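Local atomic coordinates of 6-phosphogluconate dehydratase (Shewanella oneidensis, PDB entry 2GP4), a protein that probably catalyses the dehydration of 6-phosphogluconate to 2-keto-3-deoxy-6-phosphogluconate in the Entner-Doudoroff pathway, here captured as an apo form without its iron-sulfur cluster. Residues E465-V470 with G561-V566; R488-V493 with F522-M527; V301-S306 with E388-V393. All coordinates share one frame; numbering follows the deposited sequence.

Contact 1 (E465-V470 with G561-V566); sequences EAPAVV and GDLIRV
Both E465 and R565 hold CG anti to the backbone N (chi1 -173° and -177°), which sends their side chains out next to each other in the same direction. The two form a non-hydrogen-bonded pair where strands 463-471 and 563-567 run antiparallel in the mixed sheet of the C-terminal region. E465 continues extended, while R565 bends at chi3 and presents the edge carrying NE and NH2, and both donate to the one oxygen E465 OE1. R565 NE lies 3.0 Å from E465 OE1, and NH2 reaches the same oxygen from the same face of the carboxylate. The carboxylate and guanidinium planes stand 61° apart. R565 NH1 has a second acid partner, E572, so the guanidinium serves two carboxylates, which suits long charged side chains on the more open face of the sheet.

Further along, the hydrogen-bonded pair A466 and I564 exchanges both backbone bonds, I564 N reaching A466 O at 3.0 Å. Proline suits position 467 because its backbone nitrogen needs no acceptor. Its ring instead meets L563 on the face that also carries E465, with P467 CD 3.8 Å from L563 CD1. I564, on the face it shares with A466, lays CD1 3.7 Å from A468 CB, and also packs on V491 and V493 of strand 490-494. D562, whose carboxylate pairs with R585, leads into the strand. Glycine fits position 561, where the backbone angles would push a CB against the preceding carbonyl oxygen, and G561 N closes the pairing by donating to A468 O at 3.1 Å.

Contact 2 (R488-V493 with F522-M527); sequences RDCVVV and FKVALM
The F522 ring lies beneath the backbone of R488: R488 N sits 3.6 Å above the ring plane, over its centre, and R488 CA is 3.5 Å from F522 CD1. F522 CG lies anti to the carbonyl carbon (chi1 -61°), which carries the ring under R488. D489 OD1 stands at the ring's edge, in its plane. That oxygen also accepts K523 N at 2.9 Å in a nearly straight bond (174°), which arrives from well above the carboxylate plane (64°).

From there the strands run parallel, and C490 N, A525 N, V492 N and M527 N bond alternately across. On one face V491 CG2 lies 4.2 Å from A525 CB. A525 is small enough for V566 of strand 563-567 to pack against it, while I564 of that strand lies on V491, V493 and M527. On the other, V492 CB meets L526 CD1 at 3.9 Å, and L514 of helix 511-519 rests on V492, V524 and L526. This helix lies on the chain path from strand 490-494 to strand 524-528, a beta-alpha-beta crossover. K523 NZ bonds to V463 O on strand 463-471.

With apolar side chains on both faces, the register is set by the backbone bonds, and D489 takes up K523 N just before the first strand pair.

Contact 3 (V301-S306 with E388-V393); sequences VVNEKS and EDVNTV
At the oxygen end of the N303 carboxamide, V390 CG1 approaches N303 OD1 at 4.4 Å, while the same oxygen takes S306 N at 3.0 Å from above the amide's carbonyl plane (42° out of it). At the nitrogen end, N303 ND2 bonds to E300 O and more weakly to a water, which sits 2.7 Å from both V301 O and N391 O and so probably bridges the segments. The D389 carboxylate turns OD2 to K305 NZ, 3.5 Å away, in a salt bridge at long range. K305 bends only at chi4 (-77°) to bring NZ there, and crosses D389 at about a right angle.

Lysine suits the spot because its carbon chain also packs: K305 CB lies 3.8 Å from V390 CG1. V301 CG1, at the end of helix 298-301, rests 3.5 Å from N391 O; N391 ND2 bonds to S296 OG. D389 centres an inverse gamma turn that leads into the short strand 391-392.

S306 OG in return accepts N303 N at 2.8 Å. The reciprocal pair N303 and S306 is a capping box, which starts helix 304-316 beside the two-stranded antiparallel hairpin 391-396.

In the fold
Contacts 1 and 2 belong to one mixed sheet. Strands 463-471 and 490-494 are neighbours in it, joined by probable hydrogen bonds between V469 and both V491 and V493, and contact 2 is nested in the chain loop that contact 1 closes. Contact 2 is the buried, parallel core pairing; contact 1 is antiparallel and nearer the sheet's outer side, where a charged pair sits on a partly open face. Contact 3 lies about 44 Å from contact 1 centre to centre, within the largely helical N-terminal region. It is partly buried and has no direct hydrogen bond between its segments, relying instead on methyl packing, a probable water bridge and one long salt bridge.

Contact 1 (E465-V470 with G561-V566)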
loop_
_atom_site.group_PDB
_atom_site.type_symbol
_atom_site.label_atom_id
_atom_site.label_comp_id
_atom_site.label_asym_id
_atom_site.label_seq_id
_atom_site.Cartn_x
_atom_site.Cartn_y
_atom_site.Cartn_z
ATOM N N GLU A 465 -17.158 -10.075 21.350
ATOM C CA GLU A 465 -18.275 -9.261 21.790
ATOM C C GLU A 465 -18.015 -8.901 23.251
ATOM O O GLU A 465 -18.032 -9.772 24.128
ATOM C CB GLU A 465 -19.591 -10.018 21.629
ATOM C CG GLU A 465 -20.830 -9.175 21.899
ATOM C CD GLU A 465 -22.113 -9.988 21.865
ATOM O OE1 GLU A 465 -22.517 -10.426 20.767
ATOM O OE2 GLU A 465 -22.722 -10.184 22.938
ATOM N N ALA A 466 -17.754 -7.619 23.496
ATOM C CA ALA A 466 -17.269 -7.156 24.791
ATOM C C ALA A 466 -17.612 -5.681 25.035
ATOM O O ALA A 466 -17.773 -4.923 24.078
ATOM C CB ALA A 466 -15.771 -7.369 24.874
ATOM N N PRO A 467 -17.743 -5.275 26.319
ATOM C CA PRO A 467 -17.959 -3.864 26.664
ATOM C C PRO A 467 -16.848 -2.943 26.143
ATOM O O PRO A 467 -15.694 -3.371 26.010
ATOM C CB PRO A 467 -17.979 -3.874 28.201
ATOM C CG PRO A 467 -17.344 -5.178 28.597
ATOM C CD PRO A 467 -17.722 -6.130 27.524
ATOM N N ALA A 468 -17.200 -1.695 25.851
ATOM C CA ALA A 468 -16.269 -0.749 25.235
ATOM C C ALA A 468 -15.418 -0.008 26.251
ATOM O O ALA A 468 -15.841 0.220 27.391
ATOM C CB ALA A 468 -17.014 0.248 24.362
ATOM N N VAL A 469 -14.214 0.359 25.813
ATOM C CA VAL A 469 -13.306 1.213 26.569
ATOM C C VAL A 469 -12.822 2.329 25.628
ATOM O O VAL A 469 -12.043 2.085 24.706
ATOM C CB VAL A 469 -12.119 0.397 27.166
ATOM C CG1 VAL A 469 -11.052 1.322 27.724
ATOM C CG2 VAL A 469 -12.618 -0.564 28.256
ATOM N N VAL A 470 -13.301 3.547 25.867
ATOM C CA VAL A 470 -13.115 4.664 24.937
ATOM C C VAL A 470 -11.983 5.596 25.357
ATOM O O VAL A 470 -11.942 6.057 26.496
ATOM C CB VAL A 470 -14.427 5.497 24.759
ATOM C CG1 VAL A 470 -14.277 6.514 23.634
ATOM C CG2 VAL A 470 -15.621 4.590 24.480
ATOM N N GLY A 561 -18.724 0.714 28.453
ATOM C CA GLY A 561 -19.699 -0.292 28.860
ATOM C C GLY A 561 -20.502 -0.849 27.703
ATOM O O GLY A 561 -20.853 -2.029 27.710
ATOM N N ASP A 562 -20.799 -0.003 26.714
ATOM C CA ASP A 562 -21.544 -0.422 25.523
ATOM C C ASP A 562 -20.957 -1.703 24.954
ATOM O O ASP A 562 -19.737 -1.845 24.877
ATOM C CB ASP A 562 -21.487 0.652 24.436
ATOM C CG ASP A 562 -22.149 1.953 24.844
ATOM O OD1 ASP A 562 -22.811 2.002 25.903
ATOM O OD2 ASP A 562 -22.003 2.938 24.089
ATOM N N LEU A 563 -21.820 -2.634 24.559
ATOM C CA LEU A 563 -21.357 -3.849 23.898
ATOM C C LEU A 563 -21.022 -3.566 22.440
ATOM O O LEU A 563 -21.818 -2.970 21.709
ATOM C CB LEU A 563 -22.394 -4.973 23.988
ATOM C CG LEU A 563 -22.510 -5.890 25.219
ATOM C CD1 LEU A 563 -21.155 -6.230 25.858
ATOM C CD2 LEU A 563 -23.451 -5.306 26.251
ATOM N N ILE A 564 -19.832 -3.995 22.034
ATOM C CA ILE A 564 -19.395 -3.915 20.648
ATOM C C ILE A 564 -19.035 -5.305 20.155
ATOM O O ILE A 564 -18.254 -6.015 20.793
ATOM C CB ILE A 564 -18.175 -3.004 20.503
ATOM C CG1 ILE A 564 -18.616 -1.548 20.423
ATOM C CG2 ILE A 564 -17.351 -3.392 19.279
ATOM C CD1 ILE A 564 -17.537 -0.565 20.822
ATOM N N ARG A 565 -19.610 -5.687 19.021
ATOM C CA ARG A 565 -19.323 -6.978 18.421
ATOM C C ARG A 565 -18.401 -6.771 17.230
ATOM O O ARG A 565 -18.786 -6.132 16.250
ATOM C CB ARG A 565 -20.623 -7.677 17.992
ATOM C CG ARG A 565 -20.435 -9.086 17.420
ATOM C CD ARG A 565 -21.730 -9.673 16.844
ATOM N NE ARG A 565 -22.772 -9.841 17.859
ATOM C CZ ARG A 565 -24.009 -9.348 17.778
ATOM N NH1 ARG A 565 -24.405 -8.661 16.711
ATOM N NH2 ARG A 565 -24.866 -9.562 18.767
ATOM N N VAL A 566 -17.176 -7.278 17.332
ATOM C CA VAL A 566 -16.299 -7.398 16.166
ATOM C C VAL A 566 -16.302 -8.852 15.696
ATOM O O VAL A 566 -15.731 -9.733 16.333
ATOM C CB VAL A 566 -14.855 -6.825 16.404
ATOM C CG1 VAL A 566 -14.226 -7.391 17.655
ATOM C CG2 VAL A 566 -13.961 -7.063 15.191
#

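Contact 2 (R488-V493 with F522-M527)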
loop_
_atom_site.group_PDB
_atom_site.type_symbol
_atom_site.label_atom_id
_atom_site.label_comp_id
_atom_site.label_asym_id
_atom_site.label_seq_id
_atom_site.Cartn_x
_atom_site.Cartn_y
_atom_site.Cartn_z
ATOM N N ARG A 488 -9.833 -7.453 31.700
ATOM C CA ARG A 488 -11.117 -8.112 31.452
ATOM C C ARG A 488 -11.405 -8.108 29.953
ATOM O O ARG A 488 -10.714 -7.432 29.189
ATOM C CB ARG A 488 -12.263 -7.443 32.231
ATOM C CG ARG A 488 -12.203 -5.922 32.354
ATOM C CD ARG A 488 -12.785 -5.230 31.143
ATOM N NE ARG A 488 -12.731 -3.774 31.256
ATOM C CZ ARG A 488 -13.760 -3.001 31.594
ATOM N NH1 ARG A 488 -14.946 -3.532 31.869
ATOM N NH2 ARG A 488 -13.599 -1.686 31.657
ATOM N N ASP A 489 -12.405 -8.875 29.531
ATOM C CA ASP A 489 -12.868 -8.818 28.150
ATOM C C ASP A 489 -13.326 -7.391 27.852
ATOM O O ASP A 489 -14.102 -6.814 28.619
ATOM C CB ASP A 489 -14.023 -9.797 27.920
ATOM C CG ASP A 489 -13.634 -11.249 28.162
ATOM O OD1 ASP A 489 -12.467 -11.531 28.505
ATOM O OD2 ASP A 489 -14.513 -12.116 28.013
ATOM N N CYS A 490 -12.831 -6.822 26.755
ATOM C CA CYS A 490 -13.183 -5.454 26.367
ATOM C C CYS A 490 -12.818 -5.166 24.912
ATOM O O CYS A 490 -11.936 -5.808 24.343
ATOM C CB CYS A 490 -12.496 -4.432 27.284
ATOM S SG CYS A 490 -10.698 -4.606 27.358
ATOM N N VAL A 491 -13.510 -4.206 24.312
ATOM C CA VAL A 491 -13.084 -3.659 23.033
ATOM C C VAL A 491 -12.541 -2.257 23.294
ATOM O O VAL A 491 -13.284 -1.365 23.699
ATOM C CB VAL A 491 -14.236 -3.646 21.990
ATOM C CG1 VAL A 491 -13.781 -3.004 20.678
ATOM C CG2 VAL A 491 -14.749 -5.059 21.738
ATOM N N VAL A 492 -11.237 -2.079 23.102
ATOM C CA VAL A 492 -10.599 -0.768 23.266
ATOM C C VAL A 492 -10.857 0.114 22.032
ATOM O O VAL A 492 -10.390 -0.183 20.923
ATOM C CB VAL A 492 -9.082 -0.899 23.535
ATOM C CG1 VAL A 492 -8.424 0.478 23.655
ATOM C CG2 VAL A 492 -8.827 -1.721 24.794
ATOM N N VAL A 493 -11.622 1.184 22.241
ATOM C CA VAL A 493 -11.990 2.117 21.185
ATOM C C VAL A 493 -11.088 3.339 21.258
ATOM O O VAL A 493 -11.051 4.039 22.274
ATOM C CB VAL A 493 -13.470 2.569 21.317
ATOM C CG1 VAL A 493 -13.806 3.687 20.314
ATOM C CG2 VAL A 493 -14.421 1.376 21.166
ATOM N N PHE A 522 -7.804 -13.036 28.266
ATOM C CA PHE A 522 -8.941 -12.143 28.050
ATOM C C PHE A 522 -9.308 -12.053 26.572
ATOM O O PHE A 522 -8.465 -12.274 25.697
ATOM C CB PHE A 522 -8.669 -10.750 28.620
ATOM C CG PHE A 522 -8.419 -10.743 30.099
ATOM C CD1 PHE A 522 -9.422 -11.118 30.991
ATOM C CD2 PHE A 522 -7.181 -10.365 30.603
ATOM C CE1 PHE A 522 -9.197 -11.119 32.363
ATOM C CE2 PHE A 522 -6.940 -10.361 31.971
ATOM C CZ PHE A 522 -7.950 -10.741 32.855
ATOM N N LYS A 523 -10.573 -11.745 26.302
ATOM C CA LYS A 523 -11.057 -11.600 24.932
ATOM C C LYS A 523 -11.094 -10.120 24.585
ATOM O O LYS A 523 -11.933 -9.373 25.082
ATOM C CB LYS A 523 -12.434 -12.255 24.761
ATOM C CG LYS A 523 -12.447 -13.758 25.052
ATOM C CD LYS A 523 -13.709 -14.442 24.530
ATOM C CE LYS A 523 -13.557 -14.921 23.070
ATOM N NZ LYS A 523 -13.448 -13.820 22.051
ATOM N N VAL A 524 -10.164 -9.696 23.743
ATOM C CA VAL A 524 -9.964 -8.272 23.497
ATOM C C VAL A 524 -9.897 -7.935 22.015
ATOM O O VAL A 524 -9.468 -8.754 21.205
ATOM C CB VAL A 524 -8.692 -7.741 24.211
ATOM C CG1 VAL A 524 -8.888 -7.753 25.711
ATOM C CG2 VAL A 524 -7.451 -8.547 23.813
ATOM N N ALA A 525 -10.318 -6.720 21.675
ATOM C CA ALA A 525 -10.236 -6.228 20.302
ATOM C C ALA A 525 -9.995 -4.731 20.261
ATOM O O ALA A 525 -10.265 -4.020 21.234
ATOM C CB ALA A 525 -11.486 -6.584 19.525
ATOM N N LEU A 526 -9.460 -4.271 19.132
ATOM C CA LEU A 526 -9.233 -2.861 18.873
ATOM C C LEU A 526 -10.228 -2.346 17.857
ATOM O O LEU A 526 -10.556 -3.035 16.898
ATOM C CB LEU A 526 -7.834 -2.628 18.308
ATOM C CG LEU A 526 -6.632 -2.331 19.201
ATOM C CD1 LEU A 526 -6.983 -1.335 20.306
ATOM C CD2 LEU A 526 -6.063 -3.603 19.763
HETATM N N MSE A 527 -10.692 -1.120 18.072
HETATM C CA MSE A 527 -11.471 -0.409 17.078
HETATM C C MSE A 527 -10.999 1.036 17.022
HETATM O O MSE A 527 -11.016 1.741 18.028
HETATM C CB MSE A 527 -12.963 -0.484 17.392
HETATM C CG MSE A 527 -13.847 -0.047 16.231
HETATM SE SE MSE A 527 -15.726 -0.022 16.733
HETATM C CE MSE A 527 -15.766 -1.787 17.534
#

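Contact 3 (V301-S306 with E388-V393)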
loop_
_atom_site.group_PDB
_atom_site.type_symbol
_atom_site.label_atom_id
_atom_site.label_comp_id
_atom_site.label_asym_id
_atom_site.label_seq_id
_atom_site.Cartn_x
_atom_site.Cartn_y
_atom_site.Cartn_z
ATOM N N VAL A 301 -0.680 2.775 -18.812
ATOM C CA VAL A 301 -0.007 1.660 -18.148
ATOM C C VAL A 301 -0.704 1.382 -16.812
ATOM O O VAL A 301 -0.955 0.229 -16.457
ATOM C CB VAL A 301 1.501 1.925 -17.955
ATOM C CG1 VAL A 301 2.160 0.782 -17.181
ATOM C CG2 VAL A 301 2.179 2.103 -19.306
ATOM N N VAL A 302 -1.034 2.453 -16.092
ATOM C CA VAL A 302 -1.944 2.357 -14.965
ATOM C C VAL A 302 -3.356 2.217 -15.540
ATOM O O VAL A 302 -3.864 3.123 -16.207
ATOM C CB VAL A 302 -1.840 3.579 -14.016
ATOM C CG1 VAL A 302 -2.900 3.511 -12.931
ATOM C CG2 VAL A 302 -0.429 3.674 -13.400
ATOM N N ASN A 303 -3.957 1.054 -15.307
ATOM C CA ASN A 303 -5.311 0.754 -15.765
ATOM C C ASN A 303 -5.956 -0.209 -14.782
ATOM O O ASN A 303 -5.317 -0.598 -13.804
ATOM C CB ASN A 303 -5.316 0.177 -17.190
ATOM C CG ASN A 303 -4.525 -1.116 -17.306
ATOM O OD1 ASN A 303 -4.856 -2.123 -16.680
ATOM N ND2 ASN A 303 -3.482 -1.095 -18.116
ATOM N N GLU A 304 -7.203 -0.590 -15.044
ATOM C CA GLU A 304 -7.961 -1.456 -14.145
ATOM C C GLU A 304 -7.256 -2.785 -13.857
ATOM O O GLU A 304 -7.185 -3.214 -12.703
ATOM C CB GLU A 304 -9.375 -1.696 -14.682
ATOM C CG GLU A 304 -10.196 -0.418 -14.925
ATOM C CD GLU A 304 -10.194 0.055 -16.382
ATOM O OE1 GLU A 304 -9.140 0.012 -17.047
ATOM O OE2 GLU A 304 -11.265 0.485 -16.863
ATOM N N LYS A 305 -6.721 -3.417 -14.899
ATOM C CA LYS A 305 -6.037 -4.704 -14.755
ATOM C C LYS A 305 -4.746 -4.583 -13.949
ATOM O O LYS A 305 -4.435 -5.454 -13.128
ATOM C CB LYS A 305 -5.719 -5.308 -16.120
ATOM C CG LYS A 305 -6.923 -5.806 -16.894
ATOM C CD LYS A 305 -6.537 -6.099 -18.324
ATOM C CE LYS A 305 -7.760 -6.239 -19.208
ATOM N NZ LYS A 305 -8.430 -7.560 -19.032
ATOM N N SER A 306 -3.993 -3.509 -14.193
ATOM C CA SER A 306 -2.706 -3.328 -13.526
ATOM C C SER A 306 -2.903 -2.920 -12.066
ATOM O O SER A 306 -2.124 -3.312 -11.200
ATOM C CB SER A 306 -1.805 -2.348 -14.287
ATOM O OG SER A 306 -2.411 -1.076 -14.423
ATOM N N GLU A 388 -2.171 -11.033 -17.428
ATOM C CA GLU A 388 -0.952 -11.065 -18.234
ATOM C C GLU A 388 -0.987 -10.045 -19.363
ATOM O O GLU A 388 0.056 -9.532 -19.790
ATOM C CB GLU A 388 -0.733 -12.455 -18.832
ATOM C CG GLU A 388 0.698 -12.670 -19.321
ATOM C CD GLU A 388 0.828 -13.788 -20.327
ATOM O OE1 GLU A 388 0.429 -14.938 -20.012
ATOM O OE2 GLU A 388 1.350 -13.518 -21.433
ATOM N N ASP A 389 -2.193 -9.765 -19.846
ATOM C CA ASP A 389 -2.396 -8.935 -21.025
ATOM C C ASP A 389 -2.368 -7.451 -20.665
ATOM O O ASP A 389 -3.378 -6.748 -20.772
ATOM C CB ASP A 389 -3.712 -9.317 -21.719
ATOM C CG ASP A 389 -4.910 -9.243 -20.786
ATOM O OD1 ASP A 389 -4.796 -9.642 -19.606
ATOM O OD2 ASP A 389 -5.966 -8.771 -21.229
ATOM N N VAL A 390 -1.203 -6.984 -20.232
ATOM C CA VAL A 390 -1.010 -5.576 -19.890
ATOM C C VAL A 390 0.219 -4.996 -20.585
ATOM O O VAL A 390 1.189 -5.717 -20.867
ATOM C CB VAL A 390 -0.901 -5.350 -18.344
ATOM C CG1 VAL A 390 -2.263 -5.509 -17.670
ATOM C CG2 VAL A 390 0.126 -6.287 -17.718
ATOM N N ASN A 391 0.167 -3.697 -20.879
ATOM C CA ASN A 391 1.346 -2.987 -21.351
ATOM C C ASN A 391 2.177 -2.540 -20.153
ATOM O O ASN A 391 1.634 -2.072 -19.146
ATOM C CB ASN A 391 0.969 -1.791 -22.243
ATOM C CG ASN A 391 2.173 -1.204 -22.991
ATOM O OD1 ASN A 391 3.109 -1.918 -23.358
ATOM N ND2 ASN A 391 2.146 0.099 -23.220
ATOM N N THR A 392 3.489 -2.714 -20.247
ATOM C CA THR A 392 4.388 -2.294 -19.181
ATOM C C THR A 392 5.496 -1.425 -19.763
ATOM O O THR A 392 5.658 -1.344 -20.988
ATOM C CB THR A 392 5.009 -3.495 -18.407
ATOM O OG1 THR A 392 6.081 -4.065 -19.162
ATOM C CG2 THR A 392 3.978 -4.573 -18.106
ATOM N N VAL A 393 6.264 -0.785 -18.884
ATOM C CA VAL A 393 7.396 0.035 -19.301
ATOM C C VAL A 393 8.491 -0.765 -20.016
ATOM O O VAL A 393 9.335 -0.181 -20.691
ATOM C CB VAL A 393 7.997 0.830 -18.121
ATOM C CG1 VAL A 393 6.967 1.814 -17.566
ATOM C CG2 VAL A 393 8.507 -0.106 -17.025
HETATM O O HOH W 1 -0.867 -1.857 -18.180
#